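Local coordinates for DNA mismatch repair protein MLH3 (Saccharomyces cerevisiae S288C, PDB 6RMN) that takes part in DNA mismatch repair, correcting insertion-deletion loops as a component of the MutLbeta heterodimer, at residues Cys81-Asp86 / Leu119-Leu124. Sequence-based numbering, arbitrary orientation.
Sequences CCIEVD and LEIKTL
Ile83 and Leu119 face each other as a hydrogen-bonded antiparallel pair, and their backbones are joined in both directions. Leu119 N donates to Ile83 O at 2.7 Å and almost straight, with 171° at the hydrogen. The return bond from Ile83 N to Leu119 O is 2.8 Å long and equally straight. One step on, Cys82 and Glu120 form the non-hydrogen-bonded pair, where Cys82 CA comes within 3.4 Å of Leu119 O in a CA-H...O contact. A third bond, Ile121 N to Cys81 O at 2.9 Å, is more bent at the hydrogen (146°). Beyond it a bridging water accepts from Cys81 N and donates to Ile121 O, continuing the connection between the backbones where they lack a direct bond.

These strands belong to a small antiparallel sheet at one end of the C-terminal MutL-family fragment, away from the zinc-bearing part of the chain. Strand 117-124 is its common member, pairing also with strands 76-77 and 106-110; Lys122 and Thr123 both oppose Gly106 in a classic beta bulge.

The buried face is apolar. Ile83 and Ile121 cross obliquely there, meeting through their CD1 methyls at 3.6 Å. The anti position of Cys81 SG to its backbone N (chi1 -171°) puts the sulfur beside Ile121 CB, 4.1 Å away, while Val85 CG2 packs against Leu119 CB. On the other face, Cys82 SG lies beside Glu120 CG. Helix 136-151 covers the apolar face, bringing Leu139 onto Cys81 and Lys140 onto Ile83 and Val85. Lys140 NZ also hydrogen-bonds Glu84 O, tying the helix to the backbone of strand 82-85.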
# COMPACT_ATOMS: atom_id res chain seq x y z
N CYS B 81 52.44 -8.21 -15.43
CA CYS B 81 51.63 -9.04 -14.56
C CYS B 81 51.93 -10.50 -14.87
O CYS B 81 51.34 -11.08 -15.79
CB CYS B 81 50.15 -8.70 -14.71
SG CYS B 81 49.07 -9.49 -13.48
N CYS B 82 52.91 -11.04 -14.14
CA CYS B 82 53.36 -12.42 -14.27
C CYS B 82 53.26 -13.09 -12.92
O CYS B 82 53.80 -12.59 -11.92
CB CYS B 82 54.78 -12.49 -14.83
SG CYS B 82 55.03 -11.51 -16.34
N ILE B 83 52.51 -14.19 -12.87
CA ILE B 83 52.24 -14.93 -11.64
C ILE B 83 52.93 -16.30 -11.66
O ILE B 83 52.79 -17.05 -12.63
CB ILE B 83 50.70 -15.00 -11.38
CG1 ILE B 83 50.12 -13.59 -11.08
CG2 ILE B 83 50.34 -15.99 -10.26
CD1 ILE B 83 48.61 -13.47 -11.14
N GLU B 84 53.66 -16.61 -10.58
CA GLU B 84 54.33 -17.90 -10.42
C GLU B 84 53.28 -18.94 -10.04
O GLU B 84 52.46 -18.69 -9.15
CB GLU B 84 55.42 -17.82 -9.34
CG GLU B 84 56.78 -17.37 -9.86
CD GLU B 84 57.81 -17.05 -8.79
OE1 GLU B 84 57.98 -17.87 -7.85
OE2 GLU B 84 58.46 -15.99 -8.90
N VAL B 85 53.27 -20.07 -10.76
CA VAL B 85 52.32 -21.17 -10.56
C VAL B 85 53.00 -22.54 -10.53
O VAL B 85 54.05 -22.72 -11.16
CB VAL B 85 51.15 -21.14 -11.60
CG1 VAL B 85 50.17 -20.00 -11.33
CG2 VAL B 85 51.66 -21.10 -13.04
N ASP B 86 52.39 -23.52 -9.83
CA ASP B 86 52.82 -24.93 -9.75
C ASP B 86 52.61 -25.60 -11.11
O ASP B 86 51.85 -25.07 -11.94
CB ASP B 86 51.97 -25.70 -8.71
CG ASP B 86 52.26 -25.41 -7.26
OD1 ASP B 86 53.46 -25.24 -6.90
OD2 ASP B 86 51.30 -25.39 -6.46
N LEU B 119 52.47 -17.56 -15.29
CA LEU B 119 51.20 -17.18 -15.90
C LEU B 119 51.26 -15.68 -16.21
O LEU B 119 51.24 -14.86 -15.29
CB LEU B 119 50.03 -17.49 -14.94
CG LEU B 119 48.62 -17.40 -15.51
CD1 LEU B 119 48.30 -18.59 -16.37
CD2 LEU B 119 47.60 -17.33 -14.39
N GLU B 120 51.38 -15.34 -17.50
CA GLU B 120 51.46 -13.95 -17.93
C GLU B 120 50.07 -13.46 -18.30
O GLU B 120 49.55 -13.88 -19.34
CB GLU B 120 52.44 -13.80 -19.11
CG GLU B 120 52.63 -12.39 -19.63
CD GLU B 120 53.42 -12.29 -20.92
OE1 GLU B 120 54.39 -11.51 -20.97
OE2 GLU B 120 53.06 -13.01 -21.90
N ILE B 121 49.48 -12.60 -17.46
CA ILE B 121 48.16 -12.03 -17.73
C ILE B 121 48.31 -10.82 -18.64
O ILE B 121 48.97 -9.84 -18.28
CB ILE B 121 47.32 -11.77 -16.45
CG1 ILE B 121 46.88 -13.10 -15.81
CG2 ILE B 121 46.09 -10.94 -16.75
CD1 ILE B 121 47.67 -13.50 -14.63
N LYS B 122 47.69 -10.91 -19.83
CA LYS B 122 47.68 -9.89 -20.87
C LYS B 122 46.49 -8.95 -20.77
O LYS B 122 46.67 -7.73 -20.88
CB LYS B 122 47.77 -10.54 -22.26
CG LYS B 122 49.11 -11.24 -22.51
CD LYS B 122 49.29 -11.69 -23.95
CE LYS B 122 50.72 -12.10 -24.23
NZ LYS B 122 50.92 -12.49 -25.65
N THR B 123 45.27 -9.48 -20.59
CA THR B 123 44.05 -8.67 -20.50
C THR B 123 43.21 -9.04 -19.29
O THR B 123 43.21 -10.20 -18.86
CB THR B 123 43.19 -8.72 -21.79
OG1 THR B 123 42.48 -9.95 -21.88
CG2 THR B 123 43.98 -8.46 -23.07
N LEU B 124 42.47 -8.06 -18.76
CA LEU B 124 41.53 -8.22 -17.65
C LEU B 124 40.30 -7.35 -17.90
O LEU B 124 40.47 -6.26 -18.41
CB LEU B 124 42.17 -7.81 -16.32
CG LEU B 124 43.12 -8.79 -15.62
CD1 LEU B 124 43.48 -8.24 -14.24
CD2 LEU B 124 42.48 -10.18 -15.46
O HOH W 1 51.44 -8.70 -17.98